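Local coordinates for orotidine 5'-phosphate decarboxylase (Sulfolobus solfataricus, PDB 4DBD), which probably catalyses the decarboxylation of orotidine 5'-monophosphate to uridine 5'-monophosphate, the last step of de novo UMP biosynthesis, at residues Lys12-Ser15 with Tyr16-Lys20; Ala63-Gly66 with Tyr67-Lys70; Asp95-Lys98 with Arg99-Ala103; Glu184-Gly187 with Arg188-Asn192. All coordinates share one frame; numbering follows the deposited sequence.

Overall arrangement
All four contacts are local within an eight-stranded TIM barrel: interactions 1, 2 and 4 lie at helix starts after barrel strands, and interaction 3 lies within helix 90-103. Interaction 1 is a surface contact, whereas the others are partly buried. Interactions 2 and 3 lie side by side, helix 66-73 packing on helix 90-103 through K70, E96 and Y100. Interactions 1 and 4 also touch, K12 reaching N192 and Y191. The chemistry differs: a serine cap in interaction 1, a carboxylate, isoleucines and a thioether packed round a helix start in the predicted active-site loop of interaction 2, charged side chains along a helix in interaction 3 and an anion site in interaction 4. Interactions 2 and 4 both meet the second subunit.

Interaction 1 of 4, residues Lys12-Ser15 with Tyr16-Lys20; sequences KPLS and YQVLK
S15 and V18 meet through a side-chain cap: OG of S15 accepts the backbone N-H of V18 at 3.2 Å in an almost straight bond (173°). With chi1 at 86°, OG lies between the backbone N and the carbonyl carbon of S15, turned toward the first turn of the helix, where amide hydrogens have no preceding carbonyl to bind. CG2 of V18 comes to 3.3 Å from OG of S15, flanking the capping oxygen with a methyl group. The S15 carbonyl opens the regular pattern, its O accepting L19 N at 3.2 Å.

Two apolar contacts lie on the L14 side of the turn. The L14 side chain crosses that of V18 at a slant, CD1 of L14 meeting CG1 of V18 at 4.0 Å. V18 thus presents one methyl to the leucine and the other to the serine hydroxyl. L19 folds back along the backbone instead: CG stands anti to its carbonyl carbon (chi1 -59°), beside the backbone N, which leaves CG of L19 3.4 Å from S15 O and brings CD2 to 4.0 Å from CB of L14. An alanine in place of L19 would keep the backbone bond but would probably open a gap beside L14 and L8, where the branched end now packs.

This N-capped turn follows strand 6-10 and starts helix 16-22. L14 and L19 both rest on L8 of that strand, L19 also reaches M10 and L51, and L14 also touches Y191 of helix 188-191.

Interaction 2 of 4, residues Ala63-Gly66 with Tyr67-Lys70; sequences ADIG and YIMK
D64 and I68 touch across the start of the helix, the carboxylate lying obliquely against the isoleucine with D64 OD2 3.5 Å from I68 CG2. I68 also meets I65, whose CG1 stands 3.7 Å from CG1 of I68. The buried M69 points toward 63-66 and packs on S93 and L97 of helix 90-103. Extended at chi2 (-172°), its chain sets SD of M69 3.6 Å from D64 N, a weak hydrogen bond; the bend at chi3 then turns CE to 3.1 Å from D64 O.

I65, at the N-cap, offers its carbonyl O to M69 N at 3.0 Å and more weakly to I68 N, while G66 O takes K70 N at 2.9 Å. D64 OD1 uses its anti lone pair to accept I65 N at 2.7 Å, steadying the carboxylate. D64 OD2 forms a salt bridge with K61 of the second subunit, and S93 OG is hydrogen-bonded to D64 O.

Farther along, Y67 OH is hydrogen-bonded to Y191 of the second subunit, whose R188 makes a cation-pi contact with Y67. This loop after the third barrel strand is predicted to bind substrate and to supply D64 to an active site shared across the dimer interface.

Interaction 3 of 4, residues Asp95-Lys98 with Arg99-Ala103; sequences DELK and RYLDA
K98 runs from the helix backbone past R99 to the carboxylate of D102, one turn on. Its CB lies 4.1 Å from NH1 of R99, and CG, anti to the backbone N (chi1 -176°), comes within 3.6 Å of NH2 of the same guanidinium. A bend at chi2 carries CD and CE alongside D102, both at packing distance from OD1. A second bend at chi4 brings NZ to the carboxylate, where it forms a salt bridge, NZ of K98 donating to the syn lone pair of D102 OD2 at 3.1 Å and weakly to OD1.

The guanidinium of R99 joins the same group: NH2 forms a longer salt bridge with D102 OD2 at 3.5 Å. K98 and R99 thus converge on the D102 carboxylate, which probably balances both charges. NZ of K98 and NH2 of R99 stand 4.3 Å apart and share a water, which accepts from each and lies in the plane of the guanidinium at its edge. A methionine replacing K98 would leave D102 without its ammonium mate and would probably free the carboxylate to turn, with R99 as its remaining partner in the network.

The inner face of the helix is apolar. CG of L97 meets CD1 of L101 at 3.8 Å, and both leucines rest on L108 of strand 107-113, with A84 and F82 of strand 81-85 beneath L97 and L101 respectively. D102 N also donates to K98 O at 2.9 Å, so the salt-bridged pair is joined by backbone as well. The whole is an amphipathic helix of a beta-alpha-beta unit of the TIM barrel, carrying an i to i+4 salt bridge on its outer side.

Interaction 4 of 4, residues Glu184-Gly187 with Arg188-Asn192; sequences EIIG and RSIYN. With SO4 (sulfate ion), chain B.
A strand-to-helix turn that cradles an anion joins the end of the last barrel strand, 183-186, to the short helix 188-191. G187, at the N-cap, carries the turn: its carbonyl O accepts both I190 N at 2.8 Å and Y191 N at 3.1 Å, the two donors arriving from opposite faces of the carbonyl plane. G187 N donates to O4 of a bound sulfate, probably from the crystallisation liquor, at 2.8 Å in a bent bond.

R188 holds the sulfate more extensively. Its backbone N and NE both donate to O2, the latter in a nearly straight bond (170°) with the sulfate at the edge of the guanidinium, and NH2 of R188 reaches sulfate O3 at 3.0 Å. A bend at chi3 (-79°) folds the guanidinium back to the anion that the amide also binds. Q169 NE2 adds another bond to the sulfate.

The Y191 ring lies against the turn, one face over CA of R188, with CE2 of Y191 3.3 Å from C of G187. Behind the turn, CG2 of I186 packs on CD1 of I190 at 3.7 Å, the two side chains crossing near a right angle. This pairing of helix-start amides with an arginine resembles the phosphate-binding site that many phosphate-binding TIM barrels build from the loops after strands seven and eight, consistent with the predicted substrate-binding role of G187 and R188.

Interaction 1 of 4, residues Lys12-Ser15 with Tyr16-Lys20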
loop_
_atom_site.group_PDB
_atom_site.type_symbol
_atom_site.label_atom_id
_atom_site.label_comp_id
_atom_site.label_asym_id
_atom_site.label_seq_id
_atom_site.Cartn_x
_atom_site.Cartn_y
_atom_site.Cartn_z
ATOM N N LYS A 12 2.826 -13.662 9.367
ATOM C CA LYS A 12 4.037 -14.373 9.757
ATOM C C LYS A 12 3.970 -15.756 9.134
ATOM O O LYS A 12 2.879 -16.311 8.978
ATOM C CB LYS A 12 4.123 -14.515 11.276
ATOM C CG LYS A 12 4.713 -13.326 12.005
ATOM C CD LYS A 12 4.858 -13.680 13.476
ATOM C CE LYS A 12 5.566 -12.601 14.272
ATOM N NZ LYS A 12 5.608 -12.996 15.711
ATOM N N PRO A 13 5.135 -16.325 8.783
ATOM C CA PRO A 13 5.205 -17.656 8.175
ATOM C C PRO A 13 4.582 -18.756 9.036
ATOM O O PRO A 13 4.834 -18.815 10.244
ATOM C CB PRO A 13 6.714 -17.891 8.046
ATOM C CG PRO A 13 7.294 -16.516 7.923
ATOM C CD PRO A 13 6.452 -15.665 8.829
ATOM N N LEU A 14 3.756 -19.592 8.414
ATOM C CA LEU A 14 3.331 -20.857 9.003
ATOM C C LEU A 14 3.797 -21.990 8.083
ATOM O O LEU A 14 3.909 -21.805 6.873
ATOM C CB LEU A 14 1.813 -20.910 9.178
ATOM C CG LEU A 14 1.225 -20.125 10.351
ATOM C CD1 LEU A 14 -0.241 -20.474 10.551
ATOM C CD2 LEU A 14 2.003 -20.413 11.624
ATOM N N SER A 15 4.062 -23.165 8.647
ATOM C CA SER A 15 4.598 -24.263 7.845
ATOM C C SER A 15 3.545 -24.808 6.887
ATOM O O SER A 15 2.346 -24.657 7.113
ATOM C CB SER A 15 5.090 -25.398 8.736
ATOM O OG SER A 15 4.017 -26.269 9.044
ATOM N N TYR A 16 4.002 -25.472 5.829
ATOM C CA TYR A 16 3.091 -26.034 4.851
ATOM C C TYR A 16 2.169 -27.068 5.478
ATOM O O TYR A 16 0.994 -27.143 5.136
ATOM C CB TYR A 16 3.866 -26.653 3.687
ATOM C CG TYR A 16 2.985 -27.059 2.524
ATOM C CD1 TYR A 16 2.624 -26.138 1.553
ATOM C CD2 TYR A 16 2.518 -28.365 2.400
ATOM C CE1 TYR A 16 1.817 -26.501 0.485
ATOM C CE2 TYR A 16 1.716 -28.741 1.338
ATOM C CZ TYR A 16 1.365 -27.805 0.383
ATOM O OH TYR A 16 0.561 -28.172 -0.676
ATOM N N GLN A 17 2.709 -27.889 6.377
ATOM C CA GLN A 17 1.905 -28.939 6.998
ATOM C C GLN A 17 0.748 -28.358 7.812
ATOM O O GLN A 17 -0.381 -28.848 7.734
ATOM C CB GLN A 17 2.774 -29.867 7.853
ATOM C CG GLN A 17 3.921 -30.498 7.078
ATOM C CD GLN A 17 3.453 -31.202 5.814
ATOM O OE1 GLN A 17 2.404 -31.850 5.802
ATOM N NE2 GLN A 17 4.231 -31.074 4.739
ATOM N N VAL A 18 1.029 -27.305 8.579
ATOM C CA VAL A 18 -0.014 -26.598 9.332
ATOM C C VAL A 18 -1.129 -26.086 8.420
ATOM O O VAL A 18 -2.318 -26.287 8.690
ATOM C CB VAL A 18 0.582 -25.403 10.121
ATOM C CG1 VAL A 18 -0.525 -24.511 10.686
ATOM C CG2 VAL A 18 1.504 -25.895 11.224
ATOM N N LEU A 19 -0.741 -25.426 7.334
ATOM C CA LEU A 19 -1.724 -24.863 6.416
ATOM C C LEU A 19 -2.613 -25.946 5.803
ATOM O O LEU A 19 -3.783 -25.712 5.530
ATOM C CB LEU A 19 -1.032 -24.025 5.333
ATOM C CG LEU A 19 -0.207 -22.859 5.890
ATOM C CD1 LEU A 19 0.611 -22.162 4.802
ATOM C CD2 LEU A 19 -1.112 -21.861 6.602
ATOM N N LYS A 20 -2.063 -27.142 5.603
ATOM C CA LYS A 20 -2.842 -28.227 5.003
ATOM C C LYS A 20 -3.979 -28.724 5.897
ATOM O O LYS A 20 -5.023 -29.144 5.395
ATOM C CB LYS A 20 -1.937 -29.384 4.562
ATOM C CG LYS A 20 -1.084 -29.063 3.346
ATOM C CD LYS A 20 -1.944 -28.730 2.131
ATOM C CE LYS A 20 -2.743 -29.937 1.654
ATOM N NZ LYS A 20 -3.553 -29.642 0.432
#

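Interaction 2 of 4, residues Ala63-Gly66 with Tyr67-Lys70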
loop_
_atom_site.group_PDB
_atom_site.type_symbol
_atom_site.label_atom_id
_atom_site.label_comp_id
_atom_site.label_asym_id
_atom_site.label_seq_id
_atom_site.Cartn_x
_atom_site.Cartn_y
_atom_site.Cartn_z
ATOM N N ALA A 63 -2.725 1.087 -3.251
ATOM C CA ALA A 63 -3.129 2.493 -3.153
ATOM C C ALA A 63 -2.237 3.375 -4.015
ATOM O O ALA A 63 -1.515 4.240 -3.523
ATOM C CB ALA A 63 -3.116 2.937 -1.710
ATOM N N ASP A 64 -2.273 3.130 -5.314
ATOM C CA ASP A 64 -1.446 3.905 -6.225
ATOM C C ASP A 64 -2.220 4.148 -7.507
ATOM O O ASP A 64 -3.404 3.811 -7.603
ATOM C CB ASP A 64 -0.125 3.166 -6.490
ATOM C CG ASP A 64 1.049 4.112 -6.676
ATOM O OD1 ASP A 64 0.868 5.149 -7.349
ATOM O OD2 ASP A 64 2.155 3.826 -6.159
ATOM N N ILE A 65 -1.566 4.767 -8.481
ATOM C CA ILE A 65 -2.160 4.919 -9.794
ATOM C C ILE A 65 -2.302 3.541 -10.453
ATOM O O ILE A 65 -1.649 2.566 -10.042
ATOM C CB ILE A 65 -1.317 5.846 -10.680
ATOM C CG1 ILE A 65 0.060 5.222 -10.929
ATOM C CG2 ILE A 65 -1.163 7.202 -10.020
ATOM C CD1 ILE A 65 0.862 5.954 -12.010
ATOM N N GLY A 66 -3.139 3.477 -11.483
ATOM C CA GLY A 66 -3.510 2.219 -12.106
ATOM C C GLY A 66 -2.317 1.471 -12.642
ATOM O O GLY A 66 -2.185 0.268 -12.405
ATOM N N TYR A 67 -1.449 2.169 -13.383
ATOM C CA TYR A 67 -0.261 1.535 -13.955
ATOM C C TYR A 67 0.538 0.784 -12.897
ATOM O O TYR A 67 0.983 -0.340 -13.125
ATOM C CB TYR A 67 0.633 2.572 -14.659
ATOM C CG TYR A 67 2.045 2.088 -14.917
ATOM C CD1 TYR A 67 2.308 1.129 -15.891
ATOM C CD2 TYR A 67 3.115 2.611 -14.207
ATOM C CE1 TYR A 67 3.613 0.688 -16.138
ATOM C CE2 TYR A 67 4.421 2.183 -14.445
ATOM C CZ TYR A 67 4.659 1.221 -15.412
ATOM O OH TYR A 67 5.953 0.792 -15.643
ATOM N N ILE A 68 0.705 1.400 -11.731
ATOM C CA ILE A 68 1.527 0.801 -10.681
ATOM C C ILE A 68 0.794 -0.359 -10.023
ATOM O O ILE A 68 1.391 -1.394 -9.743
ATOM C CB ILE A 68 1.914 1.836 -9.607
ATOM C CG1 ILE A 68 2.833 2.921 -10.191
ATOM C CG2 ILE A 68 2.534 1.154 -8.406
ATOM C CD1 ILE A 68 4.165 2.425 -10.679
ATOM N N MET A 69 -0.501 -0.186 -9.749
ATOM C CA MET A 69 -1.253 -1.273 -9.139
ATOM C C MET A 69 -1.306 -2.499 -10.031
ATOM O O MET A 69 -1.206 -3.624 -9.556
ATOM C CB MET A 69 -2.650 -0.817 -8.743
ATOM C CG MET A 69 -2.592 0.097 -7.539
ATOM S SD MET A 69 -4.193 0.529 -6.820
ATOM C CE MET A 69 -5.036 1.217 -8.231
ATOM N N LYS A 70 -1.469 -2.281 -11.331
ATOM C CA LYS A 70 -1.438 -3.390 -12.289
ATOM C C LYS A 70 -0.050 -4.050 -12.348
ATOM O O LYS A 70 0.066 -5.274 -12.434
ATOM C CB LYS A 70 -1.904 -2.905 -13.665
ATOM C CG LYS A 70 -3.396 -2.588 -13.709
ATOM C CD LYS A 70 -3.743 -1.663 -14.869
ATOM C CE LYS A 70 -3.272 -2.207 -16.201
ATOM N NZ LYS A 70 -3.677 -1.265 -17.309
#

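Interaction 3 of 4, residues Asp95-Lys98 with Arg99-Ala103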
loop_
_atom_site.group_PDB
_atom_site.type_symbol
_atom_site.label_atom_id
_atom_site.label_comp_id
_atom_site.label_asym_id
_atom_site.label_seq_id
_atom_site.Cartn_x
_atom_site.Cartn_y
_atom_site.Cartn_z
ATOM N N ASP A 95 -10.303 2.219 -11.578
ATOM C CA ASP A 95 -10.942 1.750 -12.816
ATOM C C ASP A 95 -9.996 0.881 -13.647
ATOM O O ASP A 95 -10.383 -0.178 -14.144
ATOM C CB ASP A 95 -11.584 2.881 -13.648
ATOM C CG ASP A 95 -10.595 3.962 -14.077
ATOM O OD1 ASP A 95 -9.381 3.844 -13.817
ATOM O OD2 ASP A 95 -11.045 4.940 -14.712
ATOM N N GLU A 96 -8.746 1.311 -13.750
ATOM C CA GLU A 96 -7.746 0.591 -14.516
ATOM C C GLU A 96 -7.413 -0.750 -13.876
ATOM O O GLU A 96 -7.211 -1.745 -14.575
ATOM C CB GLU A 96 -6.485 1.438 -14.669
ATOM C CG GLU A 96 -6.690 2.637 -15.559
ATOM C CD GLU A 96 -5.469 3.514 -15.671
ATOM O OE1 GLU A 96 -4.386 3.110 -15.201
ATOM O OE2 GLU A 96 -5.591 4.620 -16.248
ATOM N N LEU A 97 -7.355 -0.780 -12.548
ATOM C CA LEU A 97 -7.102 -2.036 -11.837
ATOM C C LEU A 97 -8.273 -3.012 -12.005
ATOM O O LEU A 97 -8.063 -4.211 -12.213
ATOM C CB LEU A 97 -6.825 -1.776 -10.354
ATOM C CG LEU A 97 -6.620 -3.018 -9.485
ATOM C CD1 LEU A 97 -5.395 -3.810 -9.926
ATOM C CD2 LEU A 97 -6.522 -2.643 -8.000
ATOM N N LYS A 98 -9.499 -2.495 -11.916
ATOM C CA LYS A 98 -10.693 -3.328 -12.086
ATOM C C LYS A 98 -10.735 -3.973 -13.479
ATOM O O LYS A 98 -10.963 -5.184 -13.597
ATOM C CB LYS A 98 -11.980 -2.537 -11.773
ATOM C CG LYS A 98 -13.277 -3.351 -11.823
ATOM C CD LYS A 98 -13.271 -4.498 -10.832
ATOM C CE LYS A 98 -14.682 -4.996 -10.524
ATOM N NZ LYS A 98 -15.524 -5.212 -11.739
ATOM N N ARG A 99 -10.499 -3.176 -14.523
ATOM C CA ARG A 99 -10.471 -3.706 -15.880
ATOM C C ARG A 99 -9.450 -4.838 -15.965
ATOM O O ARG A 99 -9.703 -5.881 -16.572
ATOM C CB ARG A 99 -10.111 -2.613 -16.906
ATOM C CG ARG A 99 -10.891 -1.302 -16.785
ATOM C CD ARG A 99 -12.255 -1.332 -17.479
ATOM N NE ARG A 99 -13.224 -2.159 -16.766
ATOM C CZ ARG A 99 -13.807 -1.813 -15.621
ATOM N NH1 ARG A 99 -13.508 -0.655 -15.038
ATOM N NH2 ARG A 99 -14.681 -2.635 -15.054
ATOM N N TYR A 100 -8.285 -4.625 -15.363
ATOM C CA TYR A 100 -7.227 -5.620 -15.402
ATOM C C TYR A 100 -7.611 -6.913 -14.689
ATOM O O TYR A 100 -7.406 -8.014 -15.211
ATOM C CB TYR A 100 -5.935 -5.086 -14.794
ATOM C CG TYR A 100 -4.869 -6.145 -14.806
ATOM C CD1 TYR A 100 -4.099 -6.362 -15.939
ATOM C CD2 TYR A 100 -4.664 -6.964 -13.702
ATOM C CE1 TYR A 100 -3.136 -7.355 -15.971
ATOM C CE2 TYR A 100 -3.691 -7.969 -13.721
ATOM C CZ TYR A 100 -2.936 -8.154 -14.864
ATOM O OH TYR A 100 -1.973 -9.139 -14.906
ATOM N N LEU A 101 -8.155 -6.780 -13.485
ATOM C CA LEU A 101 -8.486 -7.957 -12.692
ATOM C C LEU A 101 -9.605 -8.737 -13.373
ATOM O O LEU A 101 -9.567 -9.973 -13.406
ATOM C CB LEU A 101 -8.873 -7.557 -11.256
ATOM C CG LEU A 101 -7.742 -6.949 -10.418
ATOM C CD1 LEU A 101 -8.245 -6.428 -9.047
ATOM C CD2 LEU A 101 -6.575 -7.893 -10.218
ATOM N N ASP A 102 -10.582 -8.017 -13.934
ATOM C CA ASP A 102 -11.681 -8.647 -14.662
ATOM C C ASP A 102 -11.156 -9.511 -15.813
ATOM O O ASP A 102 -11.586 -10.651 -15.985
ATOM C CB ASP A 102 -12.648 -7.596 -15.224
ATOM C CG ASP A 102 -13.609 -7.062 -14.179
ATOM O OD1 ASP A 102 -13.693 -7.660 -13.086
ATOM O OD2 ASP A 102 -14.284 -6.046 -14.456
ATOM N N ALA A 103 -10.231 -8.953 -16.596
ATOM C CA ALA A 103 -9.654 -9.651 -17.754
ATOM C C ALA A 103 -8.840 -10.866 -17.348
ATOM O O ALA A 103 -8.683 -11.803 -18.131
ATOM C CB ALA A 103 -8.788 -8.712 -18.570
HETATM O O HOH W 1 -16.611 -2.354 -12.525
#

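Interaction 4 of 4, residues Glu184-Gly187 with Arg188-Asn192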
loop_
_atom_site.group_PDB
_atom_site.type_symbol
_atom_site.label_atom_id
_atom_site.label_comp_id
_atom_site.label_asym_id
_atom_site.label_seq_id
_atom_site.Cartn_x
_atom_site.Cartn_y
_atom_site.Cartn_z
ATOM N N GLU A 184 -14.490 -13.404 8.931
ATOM C CA GLU A 184 -13.603 -12.677 9.829
ATOM C C GLU A 184 -12.142 -12.957 9.533
ATOM O O GLU A 184 -11.720 -14.114 9.397
ATOM C CB GLU A 184 -13.938 -12.980 11.301
ATOM C CG GLU A 184 -15.087 -12.128 11.804
ATOM C CD GLU A 184 -15.551 -12.488 13.215
ATOM O OE1 GLU A 184 -14.742 -12.949 14.055
ATOM O OE2 GLU A 184 -16.749 -12.301 13.472
ATOM N N ILE A 185 -11.374 -11.879 9.415
ATOM C CA ILE A 185 -9.945 -11.976 9.171
ATOM C C ILE A 185 -9.214 -11.964 10.496
ATOM O O ILE A 185 -9.342 -11.023 11.280
ATOM C CB ILE A 185 -9.464 -10.806 8.330
ATOM C CG1 ILE A 185 -10.100 -10.895 6.942
ATOM C CG2 ILE A 185 -7.935 -10.805 8.245
ATOM C CD1 ILE A 185 -10.092 -9.609 6.165
ATOM N N ILE A 186 -8.444 -13.013 10.731
ATOM C CA ILE A 186 -7.785 -13.231 12.006
ATOM C C ILE A 186 -6.323 -13.576 11.776
ATOM O O ILE A 186 -5.994 -14.479 10.995
ATOM C CB ILE A 186 -8.500 -14.348 12.794
ATOM C CG1 ILE A 186 -9.996 -14.031 12.875
ATOM C CG2 ILE A 186 -7.894 -14.499 14.188
ATOM C CD1 ILE A 186 -10.838 -15.116 13.500
ATOM N N GLY A 187 -5.447 -12.831 12.438
ATOM C CA GLY A 187 -4.018 -13.002 12.274
ATOM C C GLY A 187 -3.364 -13.524 13.534
ATOM O O GLY A 187 -3.315 -14.731 13.757
ATOM N N ARG A 188 -2.892 -12.605 14.375
ATOM C CA ARG A 188 -2.075 -12.959 15.541
ATOM C C ARG A 188 -2.718 -13.989 16.464
ATOM O O ARG A 188 -2.025 -14.853 17.008
ATOM C CB ARG A 188 -1.712 -11.700 16.344
ATOM C CG ARG A 188 -0.535 -10.929 15.758
ATOM C CD ARG A 188 -0.410 -9.563 16.379
ATOM N NE ARG A 188 -1.369 -8.631 15.796
ATOM C CZ ARG A 188 -1.423 -7.339 16.100
ATOM N NH1 ARG A 188 -0.568 -6.840 16.984
ATOM N NH2 ARG A 188 -2.324 -6.553 15.512
ATOM N N SER A 189 -4.028 -13.882 16.656
ATOM C CA SER A 189 -4.765 -14.831 17.490
ATOM C C SER A 189 -4.460 -16.282 17.095
ATOM O O SER A 189 -4.488 -17.182 17.928
ATOM C CB SER A 189 -6.264 -14.563 17.394
ATOM O OG SER A 189 -6.601 -13.345 18.038
ATOM N N ILE A 190 -4.157 -16.504 15.818
ATOM C CA ILE A 190 -3.847 -17.849 15.337
ATOM C C ILE A 190 -2.348 -18.077 15.188
ATOM O O ILE A 190 -1.791 -19.006 15.795
ATOM C CB ILE A 190 -4.551 -18.122 13.982
ATOM C CG1 ILE A 190 -6.079 -18.178 14.191
ATOM C CG2 ILE A 190 -4.001 -19.396 13.326
ATOM C CD1 ILE A 190 -6.901 -17.895 12.961
ATOM N N TYR A 191 -1.676 -17.243 14.394
ATOM C CA TYR A 191 -0.289 -17.544 14.049
ATOM C C TYR A 191 0.724 -17.325 15.177
ATOM O O TYR A 191 1.849 -17.840 15.104
ATOM C CB TYR A 191 0.146 -16.888 12.716
ATOM C CG TYR A 191 0.239 -15.373 12.691
ATOM C CD1 TYR A 191 1.233 -14.711 13.395
ATOM C CD2 TYR A 191 -0.644 -14.610 11.920
ATOM C CE1 TYR A 191 1.338 -13.323 13.359
ATOM C CE2 TYR A 191 -0.545 -13.212 11.875
ATOM C CZ TYR A 191 0.454 -12.583 12.597
ATOM O OH TYR A 191 0.585 -11.205 12.575
ATOM N N ASN A 192 0.324 -16.586 16.214
ATOM C CA ASN A 192 1.150 -16.411 17.410
ATOM C C ASN A 192 0.702 -17.303 18.578
ATOM O O ASN A 192 1.214 -17.177 19.698
ATOM C CB ASN A 192 1.174 -14.947 17.867
ATOM C CG ASN A 192 2.187 -14.100 17.102
ATOM O OD1 ASN A 192 3.055 -14.617 16.401
ATOM N ND2 ASN A 192 2.084 -12.782 17.258
HETATM S S SO4 B . -4.281 -9.311 13.413
HETATM O O1 SO4 B . -4.217 -8.952 11.993
HETATM O O2 SO4 B . -3.005 -9.864 13.839
HETATM O O3 SO4 B . -4.560 -8.112 14.212
HETATM O O4 SO4 B . -5.350 -10.290 13.615
#